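Local coordinates for protein Exo beta-1,2-glucooligosaccharide sophorohydrolase (non-reducing end) (Parabacteroides distasonis ATCC 8503, PDB 5Z06) that hydrolyses linear beta-1,2-glucan and beta-1,2-glucooligosaccharides of four or more glucose units, acting as an exo-type enzyme that releases sophorose from the non-reducing end, at residues A43-T49 and Y173-I177; Y6-E12 and V236-W240; L87-L93 and G130-S136. All coordinates share one frame. Numbering follows the deposited sequence.

Contact 1: residues A43-T49 and Y173-I177; sequences AGSVAFT and YLDDI. With CA (calcium ion), chain C.
Val-46 (chi1 m) lays CG2 over one face of the Tyr-173 ring, a CH-pi contact 3.4 Å from the ring centroid and 14° off its normal; Ala-43 CB reaches Tyr-173 CE1 at 3.7 Å. The 43-49 loop then runs past strand 173-177, with Phe-48 CA 6.2 Å from Asp-175 CA and Thr-49 CA 6.9 Å from Asp-176 CA. Asp-176 has a left-handed backbone conformation (phi/psi 51/51), so both it and Asp-175 point toward the loop. Asp-175 belongs to a calcium site on a sheet of the N-terminal beta-sandwich; Asp-176 stands beside it without binding the metal. Asp-175 chelates calcium through OD1 (2.5 Å) and OD2 (2.6 Å), Thr-49 through O and OG1 (both 2.3 Å); Glu-12, Asn-13 and Asn-52 complete it. The Asp-175 carboxylate suits this hard cation, and both aspartates accept loop hydrogen bonds: Thr-49 OG1 (chi1 p) donates to Asp-176 OD1 at 2.5 Å, Thr-49 N to Asp-176 OD2 at 3.3 Å, and Phe-48 N weakly to Asp-175 OD2 at 2.9 Å.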
loop_
_atom_site.group_PDB
_atom_site.type_symbol
_atom_site.label_atom_id
_atom_site.label_comp_id
_atom_site.label_asym_id
_atom_site.label_seq_id
_atom_site.Cartn_x
_atom_site.Cartn_y
_atom_site.Cartn_z
ATOM N N ALA A 43 -8.517 -12.085 -19.947
ATOM C CA ALA A 43 -7.956 -12.245 -21.268
ATOM C C ALA A 43 -6.794 -11.277 -21.402
ATOM O O ALA A 43 -6.988 -10.047 -21.344
ATOM C CB ALA A 43 -8.998 -11.950 -22.317
ATOM N N GLY A 44 -5.602 -11.834 -21.607
ATOM C CA GLY A 44 -4.391 -11.059 -21.776
ATOM C C GLY A 44 -4.077 -10.724 -23.214
ATOM O O GLY A 44 -3.218 -9.892 -23.454
ATOM N N SER A 45 -4.777 -11.344 -24.168
ATOM C CA SER A 45 -4.504 -11.125 -25.592
ATOM C C SER A 45 -5.413 -10.068 -26.233
ATOM O O SER A 45 -5.172 -9.656 -27.358
ATOM C CB SER A 45 -4.622 -12.439 -26.361
ATOM O OG SER A 45 -5.949 -12.954 -26.273
ATOM N N VAL A 46 -6.468 -9.655 -25.545
ATOM C CA VAL A 46 -7.317 -8.590 -26.042
ATOM C C VAL A 46 -7.650 -7.659 -24.916
ATOM O O VAL A 46 -7.973 -8.074 -23.799
ATOM C CB VAL A 46 -8.627 -9.084 -26.697
ATOM C CG1 VAL A 46 -8.330 -9.770 -28.037
ATOM C CG2 VAL A 46 -9.422 -9.993 -25.769
ATOM N N ALA A 47 -7.568 -6.382 -25.233
ATOM C CA ALA A 47 -7.826 -5.352 -24.268
ATOM C C ALA A 47 -8.039 -4.055 -25.004
ATOM O O ALA A 47 -7.360 -3.781 -26.021
ATOM C CB ALA A 47 -6.641 -5.203 -23.318
ATOM N N PHE A 48 -8.955 -3.246 -24.475
ATOM C CA PHE A 48 -8.988 -1.849 -24.843
ATOM C C PHE A 48 -7.877 -1.078 -24.118
ATOM O O PHE A 48 -6.971 -0.578 -24.764
ATOM C CB PHE A 48 -10.342 -1.199 -24.589
ATOM C CG PHE A 48 -10.392 0.176 -25.126
ATOM C CD1 PHE A 48 -10.556 0.362 -26.497
ATOM C CD2 PHE A 48 -10.129 1.276 -24.313
ATOM C CE1 PHE A 48 -10.524 1.625 -27.043
ATOM C CE2 PHE A 48 -10.102 2.542 -24.855
ATOM C CZ PHE A 48 -10.303 2.716 -26.219
ATOM N N THR A 49 -7.955 -0.948 -22.789
ATOM C CA THR A 49 -6.778 -0.494 -22.026
ATOM C C THR A 49 -5.863 -1.691 -21.890
ATOM O O THR A 49 -6.240 -2.676 -21.255
ATOM C CB THR A 49 -7.060 0.030 -20.631
ATOM O OG1 THR A 49 -7.918 -0.875 -19.949
ATOM C CG2 THR A 49 -7.656 1.399 -20.703
ATOM N N TYR A 173 -15.582 -9.888 -24.559
ATOM C CA TYR A 173 -14.624 -9.317 -23.672
ATOM C C TYR A 173 -15.148 -7.993 -23.154
ATOM O O TYR A 173 -15.733 -7.216 -23.897
ATOM C CB TYR A 173 -13.307 -9.133 -24.382
ATOM C CG TYR A 173 -12.816 -10.400 -24.999
ATOM C CD1 TYR A 173 -12.068 -11.307 -24.262
ATOM C CD2 TYR A 173 -13.114 -10.714 -26.322
ATOM C CE1 TYR A 173 -11.606 -12.483 -24.835
ATOM C CE2 TYR A 173 -12.655 -11.887 -26.898
ATOM C CZ TYR A 173 -11.902 -12.760 -26.154
ATOM O OH TYR A 173 -11.459 -13.923 -26.708
ATOM N N LEU A 174 -14.939 -7.766 -21.862
ATOM C CA LEU A 174 -15.359 -6.552 -21.186
ATOM C C LEU A 174 -14.114 -5.916 -20.612
ATOM O O LEU A 174 -13.315 -6.577 -19.946
ATOM C CB LEU A 174 -16.333 -6.869 -20.072
ATOM C CG LEU A 174 -17.473 -7.801 -20.474
ATOM C CD1 LEU A 174 -18.289 -8.099 -19.226
ATOM C CD2 LEU A 174 -18.350 -7.189 -21.558
ATOM N N ASP A 175 -13.949 -4.641 -20.909
ATOM C CA ASP A 175 -12.873 -3.857 -20.397
ATOM C C ASP A 175 -13.398 -2.471 -19.990
ATOM O O ASP A 175 -14.472 -2.038 -20.419
ATOM C CB ASP A 175 -11.788 -3.737 -21.474
ATOM C CG ASP A 175 -10.425 -3.501 -20.899
ATOM O OD1 ASP A 175 -10.283 -3.479 -19.667
ATOM O OD2 ASP A 175 -9.465 -3.333 -21.670
ATOM N N ASP A 176 -12.633 -1.797 -19.146
ATOM C CA ASP A 176 -12.885 -0.411 -18.774
ATOM C C ASP A 176 -14.303 -0.149 -18.310
ATOM O O ASP A 176 -14.976 0.775 -18.772
ATOM C CB ASP A 176 -12.456 0.470 -19.908
ATOM C CG ASP A 176 -11.054 0.174 -20.309
ATOM O OD1 ASP A 176 -10.194 0.130 -19.405
ATOM O OD2 ASP A 176 -10.816 -0.076 -21.496
ATOM N N ILE A 177 -14.717 -0.994 -17.375
ATOM C CA ILE A 177 -16.024 -0.949 -16.772
ATOM C C ILE A 177 -15.899 0.061 -15.659
ATOM O O ILE A 177 -15.148 -0.132 -14.690
ATOM C CB ILE A 177 -16.441 -2.294 -16.197
ATOM C CG1 ILE A 177 -16.265 -3.395 -17.248
ATOM C CG2 ILE A 177 -17.878 -2.216 -15.720
ATOM C CD1 ILE A 177 -16.467 -4.785 -16.738
HETATM CA CA CA C . -7.840 -3.197 -19.651
#

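Contact 2: residues Y6-E12 and V236-W240. With CA (calcium ion), chain C.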
loop_
_atom_site.group_PDB
_atom_site.type_symbol
_atom_site.label_atom_id
_atom_site.label_comp_id
_atom_site.label_asym_id
_atom_site.label_seq_id
_atom_site.Cartn_x
_atom_site.Cartn_y
_atom_site.Cartn_z
ATOM N N TYR A 6 -11.496 10.425 -8.028
ATOM C CA TYR A 6 -11.321 9.213 -8.823
ATOM C C TYR A 6 -12.528 8.970 -9.739
ATOM O O TYR A 6 -13.632 9.492 -9.524
ATOM C CB TYR A 6 -11.139 8.012 -7.911
ATOM C CG TYR A 6 -9.797 7.998 -7.228
ATOM C CD1 TYR A 6 -8.664 7.582 -7.911
ATOM C CD2 TYR A 6 -9.662 8.392 -5.899
ATOM C CE1 TYR A 6 -7.433 7.551 -7.293
ATOM C CE2 TYR A 6 -8.434 8.353 -5.265
ATOM C CZ TYR A 6 -7.320 7.938 -5.973
ATOM O OH TYR A 6 -6.094 7.918 -5.370
ATOM N N ASP A 7 -12.308 8.185 -10.771
ATOM C CA ASP A 7 -13.416 7.512 -11.408
ATOM C C ASP A 7 -13.695 6.259 -10.592
ATOM O O ASP A 7 -12.761 5.587 -10.135
ATOM C CB ASP A 7 -13.066 7.181 -12.836
ATOM C CG ASP A 7 -12.721 8.400 -13.627
ATOM O OD1 ASP A 7 -13.437 9.420 -13.493
ATOM O OD2 ASP A 7 -11.734 8.325 -14.378
ATOM N N TYR A 8 -14.975 5.973 -10.385
ATOM C CA TYR A 8 -15.401 4.745 -9.725
ATOM C C TYR A 8 -15.404 3.616 -10.758
ATOM O O TYR A 8 -16.351 3.442 -11.556
ATOM C CB TYR A 8 -16.757 4.963 -9.130
ATOM C CG TYR A 8 -17.217 3.890 -8.207
ATOM C CD1 TYR A 8 -16.974 3.977 -6.844
ATOM C CD2 TYR A 8 -17.952 2.809 -8.675
ATOM C CE1 TYR A 8 -17.441 3.013 -5.983
ATOM C CE2 TYR A 8 -18.410 1.834 -7.810
ATOM C CZ TYR A 8 -18.150 1.941 -6.472
ATOM O OH TYR A 8 -18.611 0.984 -5.610
ATOM N N VAL A 9 -14.302 2.870 -10.747
ATOM C CA VAL A 9 -13.989 1.877 -11.766
ATOM C C VAL A 9 -14.302 0.490 -11.232
ATOM O O VAL A 9 -13.884 0.152 -10.145
ATOM C CB VAL A 9 -12.496 1.975 -12.146
ATOM C CG1 VAL A 9 -12.070 0.874 -13.111
ATOM C CG2 VAL A 9 -12.209 3.336 -12.754
ATOM N N PHE A 10 -15.024 -0.310 -12.008
ATOM C CA PHE A 10 -15.237 -1.715 -11.691
ATOM C C PHE A 10 -14.133 -2.588 -12.270
ATOM O O PHE A 10 -13.770 -3.599 -11.690
ATOM C CB PHE A 10 -16.578 -2.179 -12.230
ATOM C CG PHE A 10 -17.729 -1.509 -11.580
ATOM C CD1 PHE A 10 -18.204 -1.967 -10.367
ATOM C CD2 PHE A 10 -18.328 -0.398 -12.168
ATOM C CE1 PHE A 10 -19.271 -1.343 -9.743
ATOM C CE2 PHE A 10 -19.407 0.227 -11.551
ATOM C CZ PHE A 10 -19.881 -0.246 -10.343
ATOM N N PHE A 11 -13.639 -2.226 -13.448
ATOM C CA PHE A 11 -12.510 -2.915 -14.012
ATOM C C PHE A 11 -11.780 -2.044 -15.002
ATOM O O PHE A 11 -12.397 -1.484 -15.905
ATOM C CB PHE A 11 -12.972 -4.175 -14.722
ATOM C CG PHE A 11 -11.851 -4.963 -15.291
ATOM C CD1 PHE A 11 -11.155 -5.847 -14.493
ATOM C CD2 PHE A 11 -11.472 -4.804 -16.612
ATOM C CE1 PHE A 11 -10.108 -6.572 -14.998
ATOM C CE2 PHE A 11 -10.412 -5.530 -17.125
ATOM C CZ PHE A 11 -9.729 -6.416 -16.321
ATOM N N GLU A 12 -10.476 -1.935 -14.830
ATOM C CA GLU A 12 -9.594 -1.393 -15.848
ATOM C C GLU A 12 -8.643 -2.475 -16.345
ATOM O O GLU A 12 -8.542 -2.722 -17.545
ATOM C CB GLU A 12 -8.799 -0.239 -15.281
ATOM C CG GLU A 12 -7.846 0.380 -16.285
ATOM C CD GLU A 12 -7.344 1.721 -15.813
ATOM O OE1 GLU A 12 -6.623 1.760 -14.792
ATOM O OE2 GLU A 12 -7.702 2.725 -16.455
ATOM N N VAL A 236 -1.567 1.319 -19.391
ATOM C CA VAL A 236 -2.076 2.648 -19.132
ATOM C C VAL A 236 -1.733 2.994 -17.706
ATOM O O VAL A 236 -1.676 2.124 -16.831
ATOM C CB VAL A 236 -3.596 2.821 -19.331
ATOM C CG1 VAL A 236 -3.957 2.668 -20.793
ATOM C CG2 VAL A 236 -4.422 1.869 -18.462
ATOM N N ARG A 237 -1.488 4.273 -17.485
ATOM C CA ARG A 237 -1.268 4.749 -16.162
ATOM C C ARG A 237 -2.137 5.958 -15.944
ATOM O O ARG A 237 -2.114 6.917 -16.710
ATOM C CB ARG A 237 0.221 5.038 -15.939
ATOM C CG ARG A 237 1.049 3.781 -15.729
ATOM C CD ARG A 237 0.716 3.129 -14.395
ATOM N NE ARG A 237 1.470 1.908 -14.131
ATOM C CZ ARG A 237 1.116 0.673 -14.500
ATOM N NH1 ARG A 237 0.016 0.435 -15.218
ATOM N NH2 ARG A 237 1.899 -0.344 -14.178
ATOM N N ARG A 238 -2.900 5.894 -14.873
ATOM C CA ARG A 238 -3.712 6.989 -14.440
ATOM C C ARG A 238 -2.812 8.172 -14.062
ATOM O O ARG A 238 -1.647 7.961 -13.704
ATOM C CB ARG A 238 -4.532 6.546 -13.238
ATOM C CG ARG A 238 -5.576 5.494 -13.538
ATOM C CD ARG A 238 -6.751 6.134 -14.227
ATOM N NE ARG A 238 -7.695 5.159 -14.749
ATOM C CZ ARG A 238 -8.843 5.468 -15.359
ATOM N NH1 ARG A 238 -9.215 6.735 -15.498
ATOM N NH2 ARG A 238 -9.637 4.497 -15.829
ATOM N N PRO A 239 -3.344 9.414 -14.125
ATOM C CA PRO A 239 -2.560 10.653 -13.896
ATOM C C PRO A 239 -1.826 10.782 -12.541
ATOM O O PRO A 239 -0.844 11.494 -12.457
ATOM C CB PRO A 239 -3.609 11.775 -14.042
ATOM C CG PRO A 239 -4.800 11.138 -14.669
ATOM C CD PRO A 239 -4.785 9.707 -14.241
ATOM N N TRP A 240 -2.309 10.079 -11.521
ATOM C CA TRP A 240 -1.653 9.964 -10.203
ATOM C C TRP A 240 -0.370 9.122 -10.202
ATOM O O TRP A 240 0.360 9.101 -9.210
ATOM C CB TRP A 240 -2.636 9.432 -9.127
ATOM C CG TRP A 240 -3.432 8.190 -9.496
ATOM C CD1 TRP A 240 -4.699 8.158 -10.026
ATOM C CD2 TRP A 240 -3.033 6.822 -9.341
ATOM N NE1 TRP A 240 -5.101 6.849 -10.218
ATOM C CE2 TRP A 240 -4.097 6.015 -9.807
ATOM C CE3 TRP A 240 -1.889 6.200 -8.850
ATOM C CZ2 TRP A 240 -4.037 4.616 -9.804
ATOM C CZ3 TRP A 240 -1.822 4.809 -8.853
ATOM C CH2 TRP A 240 -2.892 4.032 -9.321
HETATM CA CA CA C . -7.840 -3.197 -19.651
#
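A salt-bridge network joins two all-beta parts of the chain here: 6-12 leads into and along a strand of the calcium-bearing sandwich, while 236-240 leaves the end strand of a separate four-stranded antiparallel sheet whose strand order is consistent with a fibronectin type III-like fold. Arg-238 is the hub. Beyond its m, m start the side chain is extended (chi3 and chi4 both t), long enough to place the guanidinium between two acids, with NH1 3.2 Å from Asp-7 OD2 and NH2 2.7 Å from Glu-12 OE2; the latter is also a hydrogen bond, though a weak one. Asp-7 has further partners in Tyr-264 and Arg-82, so the positive charge meets an acid already held in place. Val-9 CG2 packs against the guanidinium, 4.2 Å from Arg-238 NH2, and Val-236 CG2 lies 3.9 Å from Glu-12 OE2. At the more open end, Tyr-6 turns its edge toward the face of Trp-240 in an offset edge-to-face pair, its centroid 5.5 Å from that of the five-membered ring, planes at 70°; the Tyr-6 hydroxyl is hydrogen-bonded to Gly-316 O. Glu-12 serves two purposes: its carboxylate holds the arginine, its backbone O binds the calcium ion at 2.3 Å.

Contact 3: residues L87-L93 and G130-S136; sequences LSMQVRL and GVWHPVS
Leu-87 lies in an extended strand already under way, which runs antiparallel to 132-136, the axes 4.3 Å apart at closest and their directions 145° apart; its O receives a CA-H...O contact from Ser-136 CA at 3.5 Å. Ser-88 faces Ser-136 in a non-hydrogen-bonded pair, CA to CA 4.4 Å, small polar side chains on the more open face. Met-89 pairs with Val-135 through two hydrogen bonds, Met-89 N to Val-135 O and Val-135 N to Met-89 O, both 2.9 Å. Gln-90 (chi1 and chi2 m) folds OE1 to 3.6 Å from Trp-132 CB, opposite Pro-134, whose lack of an NH costs nothing in a non-hydrogen-bonded pair. Val-91 bonds to His-133, N to O at 2.9 Å and O to N at 2.7 Å, and its CG2 meets Val-135 CG2 at 3.5 Å. Arg-92 (t, t, t) carries CB over the six-membered ring of Trp-132 (chi1 m), 3.6 Å from the centroid. At Leu-93 the strands part: a water bridges Leu-93 N (2.8 Å) and Val-131 O (2.5 Å), while Leu-93 O accepts Gly-130 N at 2.7 Å, where glycine tolerates phi 68°. Met-89, Val-91 and Val-135 share the inward face, with Met-89 also touching Ile-105 of the facing sheet, an arrangement characteristic of an antiparallel beta-sandwich.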
loop_
_atom_site.group_PDB
_atom_site.type_symbol
_atom_site.label_atom_id
_atom_site.label_comp_id
_atom_site.label_asym_id
_atom_site.label_seq_id
_atom_site.Cartn_x
_atom_site.Cartn_y
_atom_site.Cartn_z
ATOM N N LEU A 87 -22.689 4.239 -16.760
ATOM C CA LEU A 87 -21.833 3.073 -16.700
ATOM C C LEU A 87 -21.246 2.918 -18.080
ATOM O O LEU A 87 -21.939 2.527 -19.018
ATOM C CB LEU A 87 -22.624 1.839 -16.325
ATOM C CG LEU A 87 -21.897 0.498 -16.435
ATOM C CD1 LEU A 87 -20.743 0.440 -15.445
ATOM C CD2 LEU A 87 -22.886 -0.616 -16.171
ATOM N N SER A 88 -19.975 3.259 -18.211
ATOM C CA SER A 88 -19.252 3.064 -19.450
ATOM C C SER A 88 -18.463 1.746 -19.413
ATOM O O SER A 88 -17.890 1.391 -18.392
ATOM C CB SER A 88 -18.331 4.231 -19.699
ATOM O OG SER A 88 -17.397 3.934 -20.711
ATOM N N MET A 89 -18.486 1.011 -20.523
ATOM C CA MET A 89 -17.640 -0.159 -20.727
ATOM C C MET A 89 -17.084 -0.158 -22.138
ATOM O O MET A 89 -17.534 0.591 -23.012
ATOM C CB MET A 89 -18.425 -1.449 -20.569
ATOM C CG MET A 89 -19.558 -1.397 -19.579
ATOM S SD MET A 89 -20.183 -3.053 -19.337
ATOM C CE MET A 89 -21.082 -3.284 -20.858
ATOM N N GLN A 90 -16.118 -1.033 -22.352
ATOM C CA GLN A 90 -15.659 -1.376 -23.674
ATOM C C GLN A 90 -16.053 -2.838 -23.833
ATOM O O GLN A 90 -15.763 -3.652 -22.950
ATOM C CB GLN A 90 -14.156 -1.182 -23.786
ATOM C CG GLN A 90 -13.731 0.275 -23.753
ATOM C CD GLN A 90 -13.903 0.997 -25.072
ATOM O OE1 GLN A 90 -14.247 0.405 -26.098
ATOM N NE2 GLN A 90 -13.643 2.288 -25.057
ATOM N N VAL A 91 -16.738 -3.155 -24.938
ATOM C CA VAL A 91 -17.299 -4.482 -25.176
ATOM C C VAL A 91 -16.805 -4.948 -26.530
ATOM O O VAL A 91 -16.861 -4.219 -27.512
ATOM C CB VAL A 91 -18.828 -4.471 -25.138
ATOM C CG1 VAL A 91 -19.408 -5.877 -25.205
ATOM C CG2 VAL A 91 -19.309 -3.815 -23.863
ATOM N N ARG A 92 -16.291 -6.165 -26.569
ATOM C CA ARG A 92 -15.791 -6.738 -27.794
ATOM C C ARG A 92 -16.386 -8.127 -27.931
ATOM O O ARG A 92 -16.400 -8.903 -26.978
ATOM C CB ARG A 92 -14.280 -6.805 -27.755
ATOM C CG ARG A 92 -13.630 -7.383 -28.997
ATOM C CD ARG A 92 -12.232 -7.834 -28.661
ATOM N NE ARG A 92 -11.510 -8.368 -29.803
ATOM C CZ ARG A 92 -10.682 -7.682 -30.581
ATOM N NH1 ARG A 92 -10.465 -6.384 -30.387
ATOM N NH2 ARG A 92 -10.067 -8.313 -31.570
ATOM N N LEU A 93 -16.892 -8.421 -29.120
ATOM C CA LEU A 93 -17.500 -9.704 -29.392
ATOM C C LEU A 93 -16.483 -10.504 -30.171
ATOM O O LEU A 93 -15.879 -10.004 -31.118
ATOM C CB LEU A 93 -18.769 -9.514 -30.186
ATOM C CG LEU A 93 -20.002 -9.133 -29.384
ATOM C CD1 LEU A 93 -19.812 -7.914 -28.489
ATOM C CD2 LEU A 93 -21.104 -8.879 -30.390
ATOM N N GLY A 130 -14.651 -8.586 -33.101
ATOM C CA GLY A 130 -13.232 -8.270 -33.242
ATOM C C GLY A 130 -12.860 -6.798 -33.159
ATOM O O GLY A 130 -11.797 -6.383 -33.651
ATOM N N VAL A 131 -13.736 -5.997 -32.554
ATOM C CA VAL A 131 -13.462 -4.573 -32.326
ATOM C C VAL A 131 -14.077 -4.166 -30.993
ATOM O O VAL A 131 -15.072 -4.734 -30.563
ATOM C CB VAL A 131 -14.007 -3.665 -33.463
ATOM C CG1 VAL A 131 -13.237 -3.878 -34.767
ATOM C CG2 VAL A 131 -15.493 -3.891 -33.677
ATOM N N TRP A 132 -13.462 -3.191 -30.351
ATOM C CA TRP A 132 -13.944 -2.674 -29.082
ATOM C C TRP A 132 -15.031 -1.672 -29.350
ATOM O O TRP A 132 -14.834 -0.756 -30.119
ATOM C CB TRP A 132 -12.799 -2.037 -28.284
ATOM C CG TRP A 132 -11.892 -3.091 -27.768
ATOM C CD1 TRP A 132 -10.692 -3.473 -28.287
ATOM C CD2 TRP A 132 -12.146 -3.954 -26.665
ATOM N NE1 TRP A 132 -10.169 -4.506 -27.550
ATOM C CE2 TRP A 132 -11.044 -4.819 -26.548
ATOM C CE3 TRP A 132 -13.193 -4.069 -25.749
ATOM C CZ2 TRP A 132 -10.961 -5.786 -25.553
ATOM C CZ3 TRP A 132 -13.106 -5.036 -24.754
ATOM C CH2 TRP A 132 -11.993 -5.874 -24.665
ATOM N N HIS A 133 -16.180 -1.884 -28.717
ATOM C CA HIS A 133 -17.337 -1.007 -28.817
ATOM C C HIS A 133 -17.529 -0.248 -27.528
ATOM O O HIS A 133 -17.763 -0.863 -26.483
ATOM C CB HIS A 133 -18.593 -1.825 -29.086
ATOM C CG HIS A 133 -18.545 -2.545 -30.387
ATOM N ND1 HIS A 133 -18.304 -1.891 -31.574
ATOM C CD2 HIS A 133 -18.656 -3.858 -30.688
ATOM C CE1 HIS A 133 -18.297 -2.770 -32.558
ATOM N NE2 HIS A 133 -18.502 -3.972 -32.046
ATOM N N PRO A 134 -17.411 1.091 -27.579
ATOM C CA PRO A 134 -17.792 1.814 -26.367
ATOM C C PRO A 134 -19.273 1.628 -26.089
ATOM O O PRO A 134 -20.077 1.667 -27.004
ATOM C CB PRO A 134 -17.432 3.284 -26.674
ATOM C CG PRO A 134 -17.013 3.323 -28.090
ATOM C CD PRO A 134 -16.634 1.932 -28.501
ATOM N N VAL A 135 -19.604 1.359 -24.838
ATOM C CA VAL A 135 -20.969 1.279 -24.382
ATOM C C VAL A 135 -21.116 2.279 -23.247
ATOM O O VAL A 135 -20.245 2.358 -22.390
ATOM C CB VAL A 135 -21.279 -0.133 -23.877
ATOM C CG1 VAL A 135 -22.634 -0.203 -23.189
ATOM C CG2 VAL A 135 -21.231 -1.106 -25.036
ATOM N N SER A 136 -22.207 3.049 -23.270
ATOM C CA SER A 136 -22.593 3.943 -22.170
ATOM C C SER A 136 -24.020 3.644 -21.809
ATOM O O SER A 136 -24.913 3.742 -22.644
ATOM C CB SER A 136 -22.497 5.408 -22.568
ATOM O OG SER A 136 -21.164 5.778 -22.822
HETATM O O HOH W 1 -16.692 -6.538 -31.149
#

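Overall arrangement
Contacts 1 and 3 share the sandwich sheet, for strand 169-180 lies beside strand 86-93, with Asp-175 O close to Gln-90 N (2.7 Å); strand 9-11 of contact 2 also pairs with 169-180. Contact 3, farthest from the chain's centre, is mainly backbone pairing, with Met-89, Val-91 and Val-135 buried on one face and a more mixed, partly exposed set, from Ser-136 to Trp-132, on the other. Contact 1 sets a loop on that sheet through metal ligation and carboxylates, and Trp-132 of contact 3 packs against this loop. Contact 2 lies nearest the centre and joins the sandwich to the next beta-sheet by charge and aromatic pairing. Calcium unites contacts 1 and 2, whose centres are 14 Å apart.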